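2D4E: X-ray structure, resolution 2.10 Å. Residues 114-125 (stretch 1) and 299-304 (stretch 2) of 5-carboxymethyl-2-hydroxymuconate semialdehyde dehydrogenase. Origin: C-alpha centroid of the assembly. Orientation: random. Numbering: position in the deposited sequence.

Stretch 1, residues 114-125: AGQVLRIVRAQV
Stretch 2, residues 299-304: SFNGER

Residues 114-125 and 299-304 lie far apart in one chain and bury 343 Å² between them, most of it on Gln116 and Phe300, whose CA atoms approach to 6.3 Å. Stretch 1 leaves a preceding helix at Gly115 (phi/psi 76/7), extends through Gln116 (-83/154) and the N-cap residue Val117 (-61/135), and enters a helix at Leu118 that continues past Val125. Stretch 2 contains no regular helix or strand; Phe300 (55/35), Asn301 (51/29) and Gly302 (71/2) all have positive phi, and the turn is held by backbone hydrogen bonds from Gly302 N to Ser299 O (3.0 Å) and Glu303 N to Phe300 O (2.8 Å).

The CA-to-CB bonds of Gln116 and Phe300 point sideways, but both side chains bend into the contact. Gln116 (chi1 m, chi2 m, chi3 -35°) lays its CG over the face of the Phe300 ring (chi1 -142°, chi2 -98°), 3.9 Å from the centroid and 17° off the normal, a CH-pi contact. Its amide continues to the backbone: OE1 lies 3.1 Å from Phe300 CA, while NE2 donates a weak hydrogen bond to Phe300 O (3.2 Å, 139°) and sits 3.1 Å from Glu303 OE1. One helical turn apart, Ile120 and Gln124 point toward stretch 2 and approach the ring obliquely, with Ile120 CG2 3.9 Å from Phe300 CD2 and Gln124 OE1 3.8 Å from Phe300 CE2.

Asn301 (chi1 m, chi2 -18°) points toward stretch 1, where its ND2 donates a hydrogen bond to Gly115 O (3.0 Å, 139°). A water oxygen lies 3.0 Å from Asn301 OD1 and 2.5 Å from Gln116 OE1, and accepts a hydrogen bond from Val117 N at 3.1 Å, bringing Asn301 and the N-cap residue together round one water.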

# COMPACT_ATOMS: atom_id res chain seq x y z
N ALA C 114 -23.33 4.80 -34.05
CA ALA C 114 -22.06 4.10 -34.22
C ALA C 114 -22.08 2.70 -34.83
O ALA C 114 -21.03 2.08 -35.00
CB ALA C 114 -21.30 4.08 -32.90
N GLY C 115 -23.27 2.18 -35.13
CA GLY C 115 -23.37 0.87 -35.77
C GLY C 115 -23.17 -0.44 -35.03
O GLY C 115 -23.13 -1.49 -35.68
N GLN C 116 -23.03 -0.43 -33.71
CA GLN C 116 -22.86 -1.68 -32.98
C GLN C 116 -24.23 -2.31 -32.74
O GLN C 116 -25.24 -1.61 -32.68
CB GLN C 116 -22.15 -1.45 -31.64
CG GLN C 116 -20.71 -0.94 -31.73
CD GLN C 116 -19.78 -1.88 -32.49
OE1 GLN C 116 -19.92 -3.10 -32.41
NE2 GLN C 116 -18.81 -1.31 -33.20
N VAL C 117 -24.27 -3.63 -32.58
CA VAL C 117 -25.55 -4.31 -32.34
C VAL C 117 -26.16 -3.80 -31.04
O VAL C 117 -25.48 -3.68 -30.02
CB VAL C 117 -25.37 -5.84 -32.28
CG1 VAL C 117 -24.85 -6.35 -33.61
CG2 VAL C 117 -24.42 -6.21 -31.18
N LEU C 118 -27.46 -3.52 -31.08
CA LEU C 118 -28.17 -2.96 -29.93
C LEU C 118 -27.91 -3.61 -28.58
O LEU C 118 -27.63 -2.91 -27.60
CB LEU C 118 -29.67 -2.91 -30.21
CG LEU C 118 -30.51 -2.08 -29.22
CD1 LEU C 118 -29.96 -0.65 -29.13
CD2 LEU C 118 -31.97 -2.06 -29.66
N ARG C 119 -28.00 -4.94 -28.49
CA ARG C 119 -27.78 -5.60 -27.21
C ARG C 119 -26.39 -5.32 -26.63
O ARG C 119 -26.23 -5.15 -25.42
CB ARG C 119 -28.01 -7.11 -27.32
CG ARG C 119 -27.04 -7.85 -28.23
CD ARG C 119 -27.36 -9.34 -28.27
NE ARG C 119 -26.45 -10.08 -29.13
CZ ARG C 119 -26.46 -10.03 -30.46
NH1 ARG C 119 -27.36 -9.28 -31.09
NH2 ARG C 119 -25.59 -10.74 -31.16
N ILE C 120 -25.38 -5.26 -27.50
CA ILE C 120 -24.03 -4.99 -27.03
C ILE C 120 -23.94 -3.55 -26.53
O ILE C 120 -23.33 -3.28 -25.50
CB ILE C 120 -22.99 -5.24 -28.15
CG1 ILE C 120 -22.96 -6.72 -28.50
CG2 ILE C 120 -21.61 -4.79 -27.70
CD1 ILE C 120 -22.64 -7.64 -27.33
N VAL C 121 -24.58 -2.63 -27.24
CA VAL C 121 -24.57 -1.24 -26.82
C VAL C 121 -25.32 -1.10 -25.50
O VAL C 121 -24.95 -0.28 -24.65
CB VAL C 121 -25.23 -0.31 -27.86
CG1 VAL C 121 -25.17 1.14 -27.36
CG2 VAL C 121 -24.53 -0.44 -29.22
N ARG C 122 -26.37 -1.90 -25.33
CA ARG C 122 -27.15 -1.82 -24.10
C ARG C 122 -26.29 -2.25 -22.92
O ARG C 122 -26.35 -1.63 -21.86
CB ARG C 122 -28.40 -2.70 -24.18
CG ARG C 122 -29.24 -2.69 -22.90
CD ARG C 122 -29.78 -1.30 -22.58
NE ARG C 122 -30.52 -1.27 -21.32
CZ ARG C 122 -29.96 -1.31 -20.11
NH1 ARG C 122 -28.64 -1.38 -19.99
NH2 ARG C 122 -30.73 -1.29 -19.03
N ALA C 123 -25.50 -3.30 -23.11
CA ALA C 123 -24.62 -3.79 -22.05
C ALA C 123 -23.57 -2.73 -21.75
O ALA C 123 -23.11 -2.60 -20.61
CB ALA C 123 -23.95 -5.09 -22.48
N GLN C 124 -23.18 -1.97 -22.77
CA GLN C 124 -22.19 -0.91 -22.61
C GLN C 124 -22.74 0.24 -21.77
O GLN C 124 -22.00 0.91 -21.06
CB GLN C 124 -21.74 -0.40 -23.98
CG GLN C 124 -20.98 -1.42 -24.78
CD GLN C 124 -19.50 -1.36 -24.52
OE1 GLN C 124 -18.80 -0.49 -25.05
NE2 GLN C 124 -19.00 -2.27 -23.69
N VAL C 125 -24.06 0.46 -21.85
CA VAL C 125 -24.68 1.51 -21.06
C VAL C 125 -24.58 1.10 -19.60
O VAL C 125 -24.34 1.92 -18.73
CB VAL C 125 -26.17 1.70 -21.42
CG1 VAL C 125 -26.83 2.65 -20.43
CG2 VAL C 125 -26.29 2.26 -22.83
N SER C 299 -16.02 -9.65 -32.53
CA SER C 299 -17.05 -8.96 -31.76
C SER C 299 -16.85 -7.45 -31.92
O SER C 299 -15.77 -7.00 -32.32
CB SER C 299 -16.97 -9.34 -30.28
OG SER C 299 -15.78 -8.82 -29.70
N PHE C 300 -17.88 -6.68 -31.60
CA PHE C 300 -17.83 -5.22 -31.71
C PHE C 300 -17.42 -4.78 -33.12
O PHE C 300 -16.72 -3.77 -33.31
CB PHE C 300 -16.86 -4.66 -30.66
CG PHE C 300 -17.32 -3.36 -30.04
CD1 PHE C 300 -16.84 -2.13 -30.50
CD2 PHE C 300 -18.26 -3.36 -29.01
CE1 PHE C 300 -17.29 -0.93 -29.95
CE2 PHE C 300 -18.72 -2.15 -28.45
CZ PHE C 300 -18.23 -0.94 -28.93
N ASN C 301 -17.88 -5.55 -34.11
CA ASN C 301 -17.60 -5.30 -35.53
C ASN C 301 -16.11 -5.12 -35.80
O ASN C 301 -15.74 -4.42 -36.74
CB ASN C 301 -18.34 -4.05 -36.03
CG ASN C 301 -19.84 -4.11 -35.80
OD1 ASN C 301 -20.40 -5.19 -35.56
ND2 ASN C 301 -20.50 -2.96 -35.87
N GLY C 302 -15.27 -5.75 -35.00
CA GLY C 302 -13.83 -5.62 -35.20
C GLY C 302 -13.26 -4.25 -34.84
O GLY C 302 -12.07 -4.02 -34.99
N GLU C 303 -14.12 -3.36 -34.36
CA GLU C 303 -13.68 -2.01 -34.00
C GLU C 303 -13.43 -1.88 -32.49
O GLU C 303 -13.96 -1.00 -31.82
CB GLU C 303 -14.73 -1.00 -34.48
CG GLU C 303 -15.01 -1.15 -35.97
CD GLU C 303 -16.22 -0.36 -36.44
OE1 GLU C 303 -17.30 -0.49 -35.82
OE2 GLU C 303 -16.10 0.37 -37.44
N ARG C 304 -12.60 -2.78 -31.98
CA ARG C 304 -12.25 -2.82 -30.57
C ARG C 304 -10.73 -2.67 -30.45
O ARG C 304 -9.97 -3.36 -31.14
CB ARG C 304 -12.70 -4.15 -29.96
CG ARG C 304 -12.42 -4.28 -28.48
CD ARG C 304 -13.70 -4.40 -27.67
NE ARG C 304 -14.37 -5.68 -27.85
CZ ARG C 304 -15.58 -5.96 -27.36
NH1 ARG C 304 -16.23 -5.04 -26.66
NH2 ARG C 304 -16.13 -7.14 -27.56
O HOH W 1 -21.55 -5.01 -32.79